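Local coordinates for sensor protein KdpD (Escherichia coli, PDB 4Y2F) that probably autophosphorylates on a histidine and relays the phosphoryl group in potassium signalling, its GAF domain being the part crystallised here, at residues 38-43 and 101-106; 90-95 and 126-131. All blocks are in the same frame, centred on the assembly; numbering follows the deposited sequence.

Contact 1 of 2, residues 38-43 and 101-106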
# COMPACT_ATOMS: atom_id res chain seq x y z
N GLN A 38 -17.17 7.04 5.59
CA GLN A 38 -17.04 6.74 7.01
C GLN A 38 -16.28 5.43 7.15
O GLN A 38 -16.69 4.40 6.58
CB GLN A 38 -18.43 6.54 7.60
CG GLN A 38 -18.40 6.06 9.03
CD GLN A 38 -18.06 7.17 9.98
OE1 GLN A 38 -18.80 8.15 10.08
NE2 GLN A 38 -16.93 7.05 10.68
N VAL A 39 -15.18 5.47 7.89
CA VAL A 39 -14.45 4.27 8.28
C VAL A 39 -15.07 3.70 9.54
O VAL A 39 -15.38 4.44 10.49
CB VAL A 39 -12.95 4.59 8.46
CG1 VAL A 39 -12.22 3.44 9.16
CG2 VAL A 39 -12.31 4.89 7.10
N LEU A 40 -15.28 2.38 9.54
CA LEU A 40 -15.83 1.64 10.67
C LEU A 40 -14.78 0.64 11.14
O LEU A 40 -14.20 -0.10 10.33
CB LEU A 40 -17.08 0.88 10.22
CG LEU A 40 -18.18 1.75 9.61
CD1 LEU A 40 -19.35 0.89 9.12
CD2 LEU A 40 -18.65 2.76 10.62
N LEU A 41 -14.55 0.59 12.46
CA LEU A 41 -13.52 -0.26 13.04
C LEU A 41 -14.14 -1.20 14.07
O LEU A 41 -15.08 -0.81 14.77
CB LEU A 41 -12.43 0.59 13.71
CG LEU A 41 -11.72 1.55 12.75
CD1 LEU A 41 -10.71 2.39 13.48
CD2 LEU A 41 -11.06 0.78 11.60
N PRO A 42 -13.63 -2.43 14.19
CA PRO A 42 -14.18 -3.35 15.19
C PRO A 42 -13.79 -2.95 16.61
O PRO A 42 -12.70 -2.44 16.86
CB PRO A 42 -13.53 -4.69 14.82
CG PRO A 42 -12.26 -4.31 14.11
CD PRO A 42 -12.60 -3.06 13.35
N ASP A 43 -14.71 -3.18 17.54
CA ASP A 43 -14.42 -3.01 18.95
C ASP A 43 -13.87 -4.32 19.52
O ASP A 43 -13.47 -5.22 18.78
CB ASP A 43 -15.64 -2.46 19.71
CG ASP A 43 -16.82 -3.43 19.73
OD1 ASP A 43 -16.64 -4.65 19.53
OD2 ASP A 43 -17.96 -2.95 19.97
N LEU A 101 -13.89 -1.34 7.77
CA LEU A 101 -14.66 -1.12 6.55
C LEU A 101 -14.65 0.36 6.25
O LEU A 101 -14.45 1.20 7.13
CB LEU A 101 -16.14 -1.45 6.73
CG LEU A 101 -16.62 -2.84 7.07
CD1 LEU A 101 -18.13 -2.74 7.10
CD2 LEU A 101 -16.19 -3.83 6.01
N VAL A 102 -14.87 0.69 4.98
CA VAL A 102 -15.21 2.07 4.62
C VAL A 102 -16.52 2.05 3.84
O VAL A 102 -16.71 1.22 2.94
CB VAL A 102 -14.06 2.79 3.89
CG1 VAL A 102 -13.73 2.12 2.56
CG2 VAL A 102 -14.36 4.28 3.72
N VAL A 103 -17.43 2.92 4.24
CA VAL A 103 -18.66 3.16 3.49
C VAL A 103 -18.41 4.42 2.67
O VAL A 103 -17.99 5.45 3.22
CB VAL A 103 -19.86 3.36 4.43
CG1 VAL A 103 -21.13 3.57 3.61
CG2 VAL A 103 -20.02 2.14 5.35
N VAL A 104 -18.61 4.32 1.35
CA VAL A 104 -18.32 5.42 0.42
C VAL A 104 -19.62 5.79 -0.30
O VAL A 104 -20.17 4.96 -1.04
CB VAL A 104 -17.24 5.03 -0.59
CG1 VAL A 104 -16.93 6.19 -1.50
CG2 VAL A 104 -15.96 4.56 0.12
N GLU A 105 -20.07 7.03 -0.12
CA GLU A 105 -21.28 7.52 -0.77
C GLU A 105 -20.91 8.68 -1.69
O GLU A 105 -20.68 9.80 -1.21
CB GLU A 105 -22.30 7.98 0.27
CG GLU A 105 -23.63 8.28 -0.38
CD GLU A 105 -24.67 8.76 0.61
OE1 GLU A 105 -24.41 8.72 1.83
OE2 GLU A 105 -25.75 9.21 0.15
N PRO A 106 -20.85 8.46 -3.00
CA PRO A 106 -20.38 9.53 -3.90
C PRO A 106 -21.49 10.51 -4.24
O PRO A 106 -22.68 10.18 -4.23
CB PRO A 106 -19.99 8.73 -5.16
CG PRO A 106 -20.96 7.59 -5.18
CD PRO A 106 -21.15 7.21 -3.72
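Gln38, Val39 and Leu40 run antiparallel to Val103, Val102 and Leu101 in two neighbouring inner strands of the GAF-domain sheet, the strand axes inclined at 157° and 4.6 Å apart at their closest. Gln38 and Val103 form one hydrogen-bonded pair, Leu40 and Leu101 the next, and each pair is joined by two N-H...O bonds, the shortest from Leu40 N to Leu101 O at 2.8 Å. Between them lies the non-hydrogen-bonded pair of Val39 and Val102, whose CA atoms stand 4.3 Å apart. Here CA-H groups reach the same carbonyls: Val39 CA lies 3.3 Å from Leu101 O, so this oxygen receives both an N-H and a CA-H from the opposite strand. Val39 and Val102 share a face of the sheet, where helix 18-33 packs on Val39; the two side chains cross obliquely and touch CG2 to CG2 at 4.0 Å. The Val102 branch in contact, CG2, is anti to its backbone N. On the other face Leu40 passes CD1 diagonally to Val103 CG2, again 4.0 Å away, while helix 62-71 lies against Leu101. Gln38 begins on this face, but its end leads away from the partner strand, and NE2 donates to Val39 O at 3.0 Å in a nearly straight bond. The four backbone bonds thus set the register, and apolar contacts on both faces add side-chain packing to it.

Contact 2 of 2, residues 90-95 and 126-131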
# COMPACT_ATOMS: atom_id res chain seq x y z
N LEU A 90 -17.04 -1.34 1.66
CA LEU A 90 -15.77 -1.93 1.20
C LEU A 90 -14.93 -2.42 2.37
O LEU A 90 -14.60 -1.63 3.27
CB LEU A 90 -14.98 -0.92 0.37
CG LEU A 90 -15.75 -0.43 -0.86
CD1 LEU A 90 -14.96 0.67 -1.53
CD2 LEU A 90 -16.02 -1.56 -1.84
N PRO A 91 -14.54 -3.68 2.39
CA PRO A 91 -13.62 -4.13 3.45
C PRO A 91 -12.23 -3.55 3.28
O PRO A 91 -11.71 -3.40 2.17
CB PRO A 91 -13.62 -5.65 3.28
CG PRO A 91 -14.00 -5.88 1.86
CD PRO A 91 -14.96 -4.77 1.50
N LEU A 92 -11.63 -3.18 4.41
CA LEU A 92 -10.24 -2.72 4.45
C LEU A 92 -9.39 -3.95 4.76
O LEU A 92 -9.19 -4.30 5.93
CB LEU A 92 -10.08 -1.64 5.51
CG LEU A 92 -11.05 -0.48 5.29
CD1 LEU A 92 -11.01 0.48 6.47
CD2 LEU A 92 -10.74 0.26 3.98
N LYS A 93 -8.88 -4.60 3.72
CA LYS A 93 -8.24 -5.90 3.86
C LYS A 93 -6.76 -5.81 3.56
O LYS A 93 -6.34 -5.13 2.61
CB LYS A 93 -8.84 -6.91 2.89
CG LYS A 93 -10.31 -7.10 2.99
CD LYS A 93 -10.78 -8.16 2.01
CE LYS A 93 -10.33 -9.55 2.42
NZ LYS A 93 -11.07 -10.61 1.66
N SER A 94 -5.97 -6.52 4.35
CA SER A 94 -4.58 -6.78 4.02
C SER A 94 -4.42 -8.29 4.01
O SER A 94 -4.58 -8.94 5.05
CB SER A 94 -3.64 -6.13 5.03
OG SER A 94 -2.31 -6.47 4.72
N GLY A 95 -4.13 -8.84 2.84
CA GLY A 95 -4.17 -10.29 2.71
C GLY A 95 -5.60 -10.77 2.87
O GLY A 95 -6.54 -10.18 2.33
N LEU A 126 -6.35 -0.65 0.24
CA LEU A 126 -5.22 -1.48 0.62
C LEU A 126 -4.23 -0.70 1.48
O LEU A 126 -3.72 -1.22 2.48
CB LEU A 126 -4.54 -2.01 -0.64
CG LEU A 126 -3.28 -2.84 -0.48
CD1 LEU A 126 -3.53 -4.02 0.46
CD2 LEU A 126 -2.88 -3.34 -1.85
N LEU A 127 -3.97 0.56 1.13
CA LEU A 127 -3.06 1.37 1.93
C LEU A 127 -3.65 1.67 3.30
O LEU A 127 -2.95 1.61 4.32
CB LEU A 127 -2.73 2.66 1.19
CG LEU A 127 -1.86 2.57 -0.05
CD1 LEU A 127 -1.41 3.97 -0.33
CD2 LEU A 127 -0.66 1.68 0.16
N VAL A 128 -4.96 1.96 3.36
CA VAL A 128 -5.61 2.16 4.65
C VAL A 128 -5.52 0.90 5.50
O VAL A 128 -5.22 0.96 6.70
CB VAL A 128 -7.06 2.62 4.45
CG1 VAL A 128 -7.78 2.66 5.79
CG2 VAL A 128 -7.08 3.99 3.76
N ALA A 129 -5.78 -0.25 4.90
CA ALA A 129 -5.74 -1.51 5.63
C ALA A 129 -4.35 -1.77 6.20
O ALA A 129 -4.22 -2.23 7.34
CB ALA A 129 -6.17 -2.66 4.73
N ASN A 130 -3.30 -1.48 5.42
CA ASN A 130 -1.93 -1.66 5.90
C ASN A 130 -1.66 -0.78 7.12
O ASN A 130 -0.97 -1.21 8.05
CB ASN A 130 -0.94 -1.29 4.79
CG ASN A 130 -0.81 -2.36 3.73
OD1 ASN A 130 -1.31 -3.47 3.89
ND2 ASN A 130 -0.10 -2.03 2.66
N ALA A 131 -2.19 0.44 7.12
CA ALA A 131 -1.99 1.33 8.26
C ALA A 131 -2.70 0.80 9.51
O ALA A 131 -2.12 0.77 10.60
CB ALA A 131 -2.44 2.75 7.91
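Leu92 and Ala129 bring strand 88-94 of the GAF fold against helix 115-142, one of the helices packed on its antiparallel sheet. The strand and helix segments are inclined at 63°, with axes 6.4 Å apart, close enough for the small Ala129 to sit directly on the strand backbone. Its CB lies 3.3 Å from Lys93 O and also touches the carbonyl carbons of Leu92 and Lys93. Leu92 CB points to the helix and meets Ala129 CB at 4.1 Å; chi1 of -55° sets CG anti to the carbonyl carbon, and from CG the CD1 branch reaches Val128 CG1, 4.0 Å away, the two side chains crossing at a slant. Thr125 and Leu132 of the same helix also touch Leu92, filling in around this apolar group. Lys93 CB points away from the helix and NZ is hydrogen-bonded to Gly72 O, so the residue presents its backbone to the helix instead. The next residue, Ser94, again faces the helix, and its OG, anti to the backbone N (chi1 177°), is hydrogen-bonded to Glu133 further along it. Leu126 and Asn130 border the second subunit, where they pack on Leu127 and Asn130 of that neighbouring chain. Leu126 also brings CD1 to 3.7 Å from Lys93 O, so that this carbonyl oxygen touches both Leu126 CD1 and Ala129 CB.

How the contacts relate
Contact 1 and contact 2 illustrate how a GAF domain is built in layers, the first joining strands within the sheet and the second seating a helix on it. Their centres are about 12 Å apart, and they meet directly because strands 88-94 and 97-106 are consecutive in the chain and adjacent in the sheet. Leu90 N lies 2.9 Å from Val102 O, a probable hydrogen bond, while Leu92 CD1 packs 3.6 Å from Leu101 O. Val102 also touches the side chain of Leu92, so the face that carries Val39 in contact 1 continues into the helix-covered face of contact 2. Of the two, contact 2 reaches the second subunit.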